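Local atomic coordinates of export chaperone SatS (Mycobacterium tuberculosis H37Rv, PDB entry 6DNM), a protein that acts as a chaperone for the SecA2 protein export pathway, probably assisting proteins that this route carries out of the mycobacterial cytoplasm. Residues T32-R46 / L59-L71. Sequence-based numbering, arbitrary orientation.
Sequences TLRCYLDDRPIFLGR and LARYLADEHDHDL
Leu44 packs between helix 56-63 and the chain that follows it, its two methyls turned to different neighbours, with Tyr62 bordering both. CD1 of Leu44 sits over the centre of the His69 ring face, 3.5 Å from the ring centroid and 14° off the normal, a CH-pi contact. CD2 of Leu44 turns to the helix and lies 3.7 Å from Leu59 CD1. With CG anti to the backbone N (chi1 -179°), the Leu44 side chain reaches toward the helix and the His69 ring. The imidazole is fixed in rotation at both nitrogens: His69 ND1 accepts the N-H of Leu71 (N to ND1 3.1 Å), nearly in the ring plane, and NE2 bonds to the hydroxyl of Tyr77. Beside it, Leu71 lies against the hairpin. Its CD1 meets Leu44 CB and Leu33 CB, and its CD2 lies 3.7 Å from Ile42 CG2 and also touches Cys35 SG. Leu33 continues this apolar layer, its CD1 meeting Leu63 CD2 tip to tip at 4.0 Å.

One backbone bond joins the two segments, Asp70 N to Gly45 O at 2.8 Å. The looser side begins here: the Asp70 carboxylate passes near Arg46 CA at 3.7 Å (OD2) and bonds to Tyr133 of helix 117-134, whereas the partly exposed Arg46 forms a salt bridge with Glu190 through its guanidinium. Apolar side chains of the hairpin and of Leu44 just after it thus pack on helix 56-63 and its trailing loop: a two-residue beta-hairpin, closed by a type I' turn at Leu37-Arg40, at the edge of a mixed sheet in the SatS C-terminal domain.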
ATOM      1  N   THR A  32      -0.946   5.862   6.081  1.00 11.99           N
ATOM      2  CA  THR A  32      -1.104   4.825   7.097  1.00 12.42           C
ATOM      3  C   THR A  32       0.287   4.330   7.473  1.00 11.33           C
ATOM      4  O   THR A  32       1.297   4.888   7.026  1.00 12.23           O
ATOM      5  CB  THR A  32      -2.064   3.712   6.639  1.00 12.43           C
ATOM      6  OG1 THR A  32      -2.350   2.838   7.743  1.00 14.26           O
ATOM      7  CG2 THR A  32      -1.484   2.886   5.491  1.00 13.00           C
ATOM      8  N   LEU A  33       0.344   3.295   8.316  1.00 11.46           N
ATOM      9  CA  LEU A  33       1.597   2.672   8.719  1.00 11.60           C
ATOM     10  C   LEU A  33       1.609   1.211   8.293  1.00 12.85           C
ATOM     11  O   LEU A  33       0.568   0.542   8.281  1.00 13.27           O
ATOM     12  CB  LEU A  33       1.797   2.707  10.245  1.00 12.66           C
ATOM     13  CG  LEU A  33       1.741   4.076  10.929  1.00 12.55           C
ATOM     14  CD1 LEU A  33       1.918   3.930  12.433  1.00 13.00           C
ATOM     15  CD2 LEU A  33       2.797   5.021  10.362  1.00 13.01           C
ATOM     16  N   ARG A  34       2.802   0.715   7.962  1.00 13.29           N
ATOM     17  CA  ARG A  34       2.973  -0.680   7.588  1.00 14.92           C
ATOM     18  C   ARG A  34       4.326  -1.173   8.075  1.00 15.08           C
ATOM     19  O   ARG A  34       5.320  -0.444   8.015  1.00 15.85           O
ATOM     20  CB  ARG A  34       2.917  -0.838   6.068  1.00 15.79           C
ATOM     21  CG  ARG A  34       3.015  -2.298   5.589  1.00 18.02           C
ATOM     22  CD  ARG A  34       4.370  -2.598   4.935  1.00 21.72           C
ATOM     23  NE  ARG A  34       4.638  -1.592   3.919  1.00 24.10           N
ATOM     24  CZ  ARG A  34       5.809  -1.311   3.359  1.00 26.80           C
ATOM     25  NH1 ARG A  34       5.893  -0.362   2.458  1.00 25.02           N
ATOM     26  NH2 ARG A  34       6.904  -1.967   3.675  1.00 31.20           N
ATOM     27  N   CYS A  35       4.355  -2.415   8.552  1.00 14.36           N
ATOM     28  CA  CYS A  35       5.601  -3.071   8.920  1.00 15.57           C
ATOM     29  C   CYS A  35       5.553  -4.512   8.440  1.00 15.07           C
ATOM     30  O   CYS A  35       4.549  -4.975   7.892  1.00 15.34           O
ATOM     31  CB  CYS A  35       5.836  -3.029  10.431  1.00 16.30           C
ATOM     32  SG  CYS A  35       4.679  -4.031  11.364  1.00 19.03           S
ATOM     33  N   TYR A  36       6.649  -5.231   8.651  1.00 16.04           N
ATOM     34  CA  TYR A  36       6.709  -6.662   8.390  1.00 17.16           C
ATOM     35  C   TYR A  36       7.128  -7.373   9.665  1.00 18.82           C
ATOM     36  O   TYR A  36       8.083  -6.956  10.330  1.00 19.87           O
ATOM     37  CB  TYR A  36       7.693  -6.969   7.274  1.00 18.06           C
ATOM     38  CG  TYR A  36       7.328  -6.287   5.982  1.00 17.51           C
ATOM     39  CD1 TYR A  36       6.370  -6.822   5.119  1.00 17.27           C
ATOM     40  CD2 TYR A  36       7.918  -5.091   5.637  1.00 18.09           C
ATOM     41  CE1 TYR A  36       6.032  -6.179   3.924  1.00 17.30           C
ATOM     42  CE2 TYR A  36       7.596  -4.457   4.469  1.00 18.00           C
ATOM     43  CZ  TYR A  36       6.648  -4.984   3.613  1.00 17.80           C
ATOM     44  OH  TYR A  36       6.339  -4.314   2.439  1.00 18.42           O
ATOM     45  N   LEU A  37       6.401  -8.426  10.011  1.00 20.75           N
ATOM     46  CA  LEU A  37       6.703  -9.255  11.168  1.00 22.76           C
ATOM     47  C   LEU A  37       6.784 -10.683  10.664  1.00 22.42           C
ATOM     48  O   LEU A  37       5.802 -11.194  10.116  1.00 21.35           O
ATOM     49  CB  LEU A  37       5.577  -9.141  12.197  1.00 23.91           C
ATOM     50  CG  LEU A  37       5.785  -9.882  13.513  1.00 26.06           C
ATOM     51  CD1 LEU A  37       7.082  -9.441  14.177  1.00 28.02           C
ATOM     52  CD2 LEU A  37       4.602  -9.632  14.425  1.00 27.50           C
ATOM     53  N   ASP A  38       7.949 -11.313  10.829  1.00 25.17           N
ATOM     54  CA  ASP A  38       8.188 -12.677  10.353  1.00 29.33           C
ATOM     55  C   ASP A  38       7.704 -12.867   8.916  1.00 30.41           C
ATOM     56  O   ASP A  38       6.921 -13.770   8.612  1.00 29.97           O
ATOM     57  CB  ASP A  38       7.573 -13.717  11.287  1.00 33.09           C
ATOM     58  CG  ASP A  38       7.955 -13.500  12.731  1.00 36.59           C
ATOM     59  OD1 ASP A  38       9.080 -13.016  12.977  1.00 38.04           O
ATOM     60  OD2 ASP A  38       7.128 -13.810  13.615  1.00 37.38           O
ATOM     61  N   ASP A  39       8.155 -11.978   8.032  1.00 32.35           N
ATOM     62  CA  ASP A  39       7.893 -12.035   6.595  1.00 35.23           C
ATOM     63  C   ASP A  39       6.449 -11.731   6.215  1.00 32.52           C
ATOM     64  O   ASP A  39       6.045 -12.020   5.080  1.00 34.76           O
ATOM     65  CB  ASP A  39       8.308 -13.373   5.970  1.00 40.33           C
ATOM     66  CG  ASP A  39       9.559 -13.265   5.130  1.00 45.25           C
ATOM     67  OD1 ASP A  39       9.896 -14.256   4.446  1.00 46.96           O
ATOM     68  OD2 ASP A  39      10.206 -12.197   5.156  1.00 46.67           O
ATOM     69  N   ARG A  40       5.651 -11.169   7.121  1.00 27.17           N
ATOM     70  CA  ARG A  40       4.262 -10.893   6.800  1.00 25.86           C
ATOM     71  C   ARG A  40       3.950  -9.423   7.037  1.00 20.93           C
ATOM     72  O   ARG A  40       4.351  -8.850   8.057  1.00 20.01           O
ATOM     73  CB  ARG A  40       3.326 -11.761   7.646  1.00 30.31           C
ATOM     74  CG  ARG A  40       3.443 -13.244   7.319  1.00 36.89           C
ATOM     75  CD  ARG A  40       2.637 -14.106   8.266  1.00 44.05           C
ATOM     76  NE  ARG A  40       1.577 -13.357   8.930  1.00 49.84           N
ATOM     77  CZ  ARG A  40       0.400 -13.874   9.266  1.00 54.18           C
ATOM     78  NH1 ARG A  40       0.131 -15.146   8.996  1.00 55.59           N
ATOM     79  NH2 ARG A  40      -0.511 -13.121   9.870  1.00 55.52           N
ATOM     80  N   PRO A  41       3.245  -8.781   6.114  1.00 17.45           N
ATOM     81  CA  PRO A  41       2.914  -7.365   6.301  1.00 16.77           C
ATOM     82  C   PRO A  41       1.822  -7.190   7.340  1.00 16.24           C
ATOM     83  O   PRO A  41       0.823  -7.913   7.347  1.00 17.98           O
ATOM     84  CB  PRO A  41       2.427  -6.928   4.916  1.00 17.08           C
ATOM     85  CG  PRO A  41       1.909  -8.187   4.296  1.00 18.07           C
ATOM     86  CD  PRO A  41       2.730  -9.321   4.845  1.00 17.63           C
ATOM     87  N   ILE A  42       2.018  -6.214   8.218  1.00 14.73           N
ATOM     88  CA  ILE A  42       0.988  -5.794   9.164  1.00 15.76           C
ATOM     89  C   ILE A  42       0.785  -4.296   8.990  1.00 14.49           C
ATOM     90  O   ILE A  42       1.751  -3.525   9.024  1.00 14.71           O
ATOM     91  CB  ILE A  42       1.331  -6.122  10.635  1.00 17.18           C
ATOM     92  CG1 ILE A  42       1.815  -7.569  10.796  1.00 19.88           C
ATOM     93  CG2 ILE A  42       0.113  -5.888  11.509  1.00 18.19           C
ATOM     94  CD1 ILE A  42       2.070  -7.969  12.239  1.00 23.35           C
ATOM     95  N   PHE A  43      -0.463  -3.884   8.789  1.00 14.72           N
ATOM     96  CA  PHE A  43      -0.793  -2.475   8.637  1.00 13.18           C
ATOM     97  C   PHE A  43      -1.446  -1.954   9.910  1.00 13.48           C
ATOM     98  O   PHE A  43      -1.934  -2.713  10.749  1.00 14.83           O
ATOM     99  CB  PHE A  43      -1.777  -2.261   7.480  1.00 13.43           C
ATOM    100  CG  PHE A  43      -1.191  -2.486   6.113  1.00 13.59           C
ATOM    101  CD1 PHE A  43      -0.768  -1.416   5.339  1.00 14.54           C
ATOM    102  CD2 PHE A  43      -1.125  -3.761   5.570  1.00 13.81           C
ATOM    103  CE1 PHE A  43      -0.263  -1.617   4.073  1.00 14.63           C
ATOM    104  CE2 PHE A  43      -0.619  -3.964   4.293  1.00 15.18           C
ATOM    105  CZ  PHE A  43      -0.189  -2.890   3.547  1.00 15.62           C
ATOM    106  N   LEU A  44      -1.448  -0.636  10.046  1.00 13.12           N
ATOM    107  CA  LEU A  44      -2.285   0.020  11.035  1.00 12.87           C
ATOM    108  C   LEU A  44      -3.735  -0.257  10.663  1.00 13.73           C
ATOM    109  O   LEU A  44      -4.255   0.301   9.694  1.00 15.47           O
ATOM    110  CB  LEU A  44      -1.983   1.515  11.028  1.00 13.88           C
ATOM    111  CG  LEU A  44      -2.750   2.366  12.029  1.00 13.76           C
ATOM    112  CD1 LEU A  44      -2.326   1.994  13.463  1.00 16.61           C
ATOM    113  CD2 LEU A  44      -2.515   3.856  11.748  1.00 15.16           C
ATOM    114  N   GLY A  45      -4.380  -1.147  11.399  1.00 14.23           N
ATOM    115  CA  GLY A  45      -5.707  -1.595  11.030  1.00 15.01           C
ATOM    116  C   GLY A  45      -6.138  -2.720  11.940  1.00 16.53           C
ATOM    117  O   GLY A  45      -5.442  -3.083  12.890  1.00 16.96           O
ATOM    118  N   ARG A  46      -7.309  -3.268  11.626  1.00 16.95           N
ATOM    119  CA  ARG A  46      -7.851  -4.382  12.387  1.00 19.62           C
ATOM    120  C   ARG A  46      -8.761  -5.187  11.477  1.00 20.21           C
ATOM    121  O   ARG A  46      -9.346  -4.648  10.535  1.00 20.29           O
ATOM    122  CB  ARG A  46      -8.653  -3.897  13.605  1.00 23.33           C
ATOM    123  CG  ARG A  46      -9.797  -2.956  13.233  1.00 28.50           C
ATOM    124  CD  ARG A  46     -10.208  -2.044  14.387  1.00 33.19           C
ATOM    125  NE  ARG A  46     -11.451  -1.329  14.102  1.00 36.16           N
ATOM    126  CZ  ARG A  46     -11.514  -0.087  13.629  1.00 38.02           C
ATOM    127  NH1 ARG A  46     -12.693   0.478  13.403  1.00 38.94           N
ATOM    128  NH2 ARG A  46     -10.402   0.593  13.384  1.00 38.21           N
ATOM    129  N   LEU A  59      -3.331  11.368  10.974  1.00 13.78           N
ATOM    130  CA  LEU A  59      -2.658  10.161  11.441  1.00 13.47           C
ATOM    131  C   LEU A  59      -1.999  10.389  12.799  1.00 13.47           C
ATOM    132  O   LEU A  59      -2.141   9.574  13.717  1.00 14.17           O
ATOM    133  CB  LEU A  59      -1.637   9.724  10.387  1.00 13.36           C
ATOM    134  CG  LEU A  59      -0.705   8.549  10.724  1.00 13.11           C
ATOM    135  CD1 LEU A  59      -1.477   7.326  11.221  1.00 14.15           C
ATOM    136  CD2 LEU A  59       0.190   8.196   9.525  1.00 14.43           C
ATOM    137  N   ALA A  60      -1.292  11.510  12.956  1.00 14.49           N
ATOM    138  CA  ALA A  60      -0.644  11.805  14.231  1.00 15.19           C
ATOM    139  C   ALA A  60      -1.662  11.946  15.359  1.00 16.05           C
ATOM    140  O   ALA A  60      -1.407  11.504  16.488  1.00 17.31           O
ATOM    141  CB  ALA A  60       0.209  13.067  14.102  1.00 16.50           C
ATOM    142  N   ARG A  61      -2.822  12.556  15.078  1.00 15.70           N
ATOM    143  CA  ARG A  61      -3.864  12.677  16.098  1.00 15.16           C
ATOM    144  C   ARG A  61      -4.360  11.308  16.534  1.00 14.76           C
ATOM    145  O   ARG A  61      -4.566  11.060  17.729  1.00 17.25           O
ATOM    146  CB  ARG A  61      -5.046  13.473  15.549  1.00 17.42           C
ATOM    147  CG  ARG A  61      -4.816  14.947  15.470  1.00 20.71           C
ATOM    148  CD  ARG A  61      -4.877  15.563  16.821  1.00 22.70           C
ATOM    149  NE  ARG A  61      -4.687  17.002  16.721  1.00 22.86           N
ATOM    150  CZ  ARG A  61      -3.967  17.708  17.580  1.00 23.45           C
ATOM    151  NH1 ARG A  61      -3.370  17.098  18.593  1.00 24.92           N
ATOM    152  NH2 ARG A  61      -3.843  19.014  17.418  1.00 21.92           N
ATOM    153  N   TYR A  62      -4.579  10.415  15.570  1.00 13.96           N
ATOM    154  CA  TYR A  62      -5.016   9.064  15.885  1.00 14.27           C
ATOM    155  C   TYR A  62      -3.985   8.345  16.745  1.00 14.29           C
ATOM    156  O   TYR A  62      -4.337   7.682  17.730  1.00 14.93           O
ATOM    157  CB  TYR A  62      -5.252   8.310  14.576  1.00 14.47           C
ATOM    158  CG  TYR A  62      -5.680   6.872  14.747  1.00 15.02           C
ATOM    159  CD1 TYR A  62      -7.023   6.534  14.850  1.00 16.44           C
ATOM    160  CD2 TYR A  62      -4.737   5.845  14.787  1.00 16.40           C
ATOM    161  CE1 TYR A  62      -7.418   5.216  14.999  1.00 18.26           C
ATOM    162  CE2 TYR A  62      -5.120   4.525  14.945  1.00 18.05           C
ATOM    163  CZ  TYR A  62      -6.463   4.212  15.047  1.00 18.55           C
ATOM    164  OH  TYR A  62      -6.846   2.893  15.202  1.00 21.69           O
ATOM    165  N   LEU A  63      -2.701   8.488  16.404  1.00 14.28           N
ATOM    166  CA  LEU A  63      -1.638   7.787  17.115  1.00 14.59           C
ATOM    167  C   LEU A  63      -1.427   8.311  18.530  1.00 15.01           C
ATOM    168  O   LEU A  63      -0.787   7.630  19.334  1.00 16.21           O
ATOM    169  CB  LEU A  63      -0.333   7.859  16.315  1.00 15.04           C
ATOM    170  CG  LEU A  63      -0.352   7.147  14.962  1.00 14.28           C
ATOM    171  CD1 LEU A  63       0.846   7.571  14.116  1.00 14.76           C
ATOM    172  CD2 LEU A  63      -0.379   5.639  15.173  1.00 15.41           C
ATOM    173  N   ALA A  64      -1.955   9.495  18.851  1.00 15.53           N
ATOM    174  CA  ALA A  64      -1.896  10.008  20.217  1.00 17.30           C
ATOM    175  C   ALA A  64      -2.887   9.322  21.141  1.00 19.65           C
ATOM    176  O   ALA A  64      -2.738   9.416  22.365  1.00 20.38           O
ATOM    177  CB  ALA A  64      -2.178  11.510  20.235  1.00 16.68           C
ATOM    178  N   ASP A  65      -3.897   8.657  20.592  1.00 21.60           N
ATOM    179  CA  ASP A  65      -4.937   8.042  21.400  1.00 26.67           C
ATOM    180  C   ASP A  65      -4.603   6.582  21.666  1.00 28.94           C
ATOM    181  O   ASP A  65      -3.901   5.932  20.887  1.00 28.16           O
ATOM    182  CB  ASP A  65      -6.286   8.124  20.685  1.00 29.34           C
ATOM    183  CG  ASP A  65      -6.874   9.513  20.712  1.00 31.23           C
ATOM    184  OD1 ASP A  65      -6.552  10.262  21.654  1.00 31.10           O
ATOM    185  OD2 ASP A  65      -7.657   9.857  19.802  1.00 33.47           O
ATOM    186  N   GLU A  66      -5.107   6.075  22.786  1.00 32.08           N
ATOM    187  CA  GLU A  66      -5.005   4.653  23.077  1.00 35.25           C
ATOM    188  C   GLU A  66      -5.850   3.879  22.079  1.00 34.37           C
ATOM    189  O   GLU A  66      -6.993   4.252  21.796  1.00 34.51           O
ATOM    190  CB  GLU A  66      -5.512   4.374  24.489  1.00 38.81           C
ATOM    191  CG  GLU A  66      -4.879   3.166  25.151  1.00 42.59           C
ATOM    192  CD  GLU A  66      -3.493   3.459  25.685  1.00 45.89           C
ATOM    193  OE1 GLU A  66      -2.528   3.426  24.890  1.00 47.03           O
ATOM    194  OE2 GLU A  66      -3.369   3.724  26.899  1.00 47.21           O
ATOM    195  N   HIS A  67      -5.290   2.801  21.545  1.00 34.02           N
ATOM    196  CA  HIS A  67      -5.977   2.020  20.535  1.00 34.08           C
ATOM    197  C   HIS A  67      -5.599   0.558  20.689  1.00 35.21           C
ATOM    198  O   HIS A  67      -4.507   0.221  21.157  1.00 36.47           O
ATOM    199  CB  HIS A  67      -5.608   2.471  19.114  1.00 33.74           C
ATOM    200  CG  HIS A  67      -6.153   3.813  18.741  1.00 33.05           C
ATOM    201  ND1 HIS A  67      -7.504   4.079  18.676  1.00 33.21           N
ATOM    202  CD2 HIS A  67      -5.527   4.965  18.404  1.00 33.71           C
ATOM    203  CE1 HIS A  67      -7.686   5.338  18.320  1.00 32.90           C
ATOM    204  NE2 HIS A  67      -6.503   5.898  18.153  1.00 34.62           N
ATOM    205  N   ASP A  68      -6.520  -0.305  20.299  1.00 33.45           N
ATOM    206  CA  ASP A  68      -6.248  -1.724  20.140  1.00 32.78           C
ATOM    207  C   ASP A  68      -6.407  -2.020  18.655  1.00 29.10           C
ATOM    208  O   ASP A  68      -7.525  -2.082  18.135  1.00 30.82           O
ATOM    209  CB  ASP A  68      -7.176  -2.575  20.998  1.00 37.28           C
ATOM    210  CG  ASP A  68      -6.676  -3.996  21.148  1.00 42.54           C
ATOM    211  OD1 ASP A  68      -7.329  -4.919  20.620  1.00 45.04           O
ATOM    212  OD2 ASP A  68      -5.619  -4.187  21.786  1.00 44.82           O
ATOM    213  N   HIS A  69      -5.278  -2.156  17.972  1.00 22.75           N
ATOM    214  CA  HIS A  69      -5.243  -2.495  16.561  1.00 19.47           C
ATOM    215  C   HIS A  69      -4.039  -3.399  16.343  1.00 18.03           C
ATOM    216  O   HIS A  69      -3.332  -3.763  17.287  1.00 18.39           O
ATOM    217  CB  HIS A  69      -5.165  -1.241  15.685  1.00 18.19           C
ATOM    218  CG  HIS A  69      -4.068  -0.303  16.083  1.00 17.00           C
ATOM    219  ND1 HIS A  69      -2.740  -0.674  16.086  1.00 16.01           N
ATOM    220  CD2 HIS A  69      -4.101   0.981  16.508  1.00 16.78           C
ATOM    221  CE1 HIS A  69      -2.001   0.344  16.497  1.00 15.78           C
ATOM    222  NE2 HIS A  69      -2.803   1.359  16.761  1.00 16.30           N
ATOM    223  N   ASP A  70      -3.776  -3.728  15.081  1.00 15.39           N
ATOM    224  CA  ASP A  70      -2.823  -4.789  14.795  1.00 15.66           C
ATOM    225  C   ASP A  70      -1.375  -4.412  15.067  1.00 15.51           C
ATOM    226  O   ASP A  70      -0.527  -5.310  15.107  1.00 16.32           O
ATOM    227  CB  ASP A  70      -3.002  -5.310  13.371  1.00 17.42           C
ATOM    228  CG  ASP A  70      -4.293  -6.084  13.195  1.00 19.23           C
ATOM    229  OD1 ASP A  70      -4.883  -6.533  14.208  1.00 21.07           O
ATOM    230  OD2 ASP A  70      -4.700  -6.277  12.034  1.00 19.65           O
ATOM    231  N   LEU A  71      -1.065  -3.128  15.259  1.00 13.87           N
ATOM    232  CA  LEU A  71       0.296  -2.719  15.580  1.00 13.94           C
ATOM    233  C   LEU A  71       0.506  -2.429  17.058  1.00 14.20           C
ATOM    234  O   LEU A  71       1.655  -2.239  17.474  1.00 14.84           O
ATOM    235  CB  LEU A  71       0.676  -1.453  14.800  1.00 14.70           C
ATOM    236  CG  LEU A  71       0.544  -1.515  13.280  1.00 14.41           C
ATOM    237  CD1 LEU A  71       0.997  -0.198  12.672  1.00 15.85           C
ATOM    238  CD2 LEU A  71       1.352  -2.641  12.682  1.00 15.67           C
TER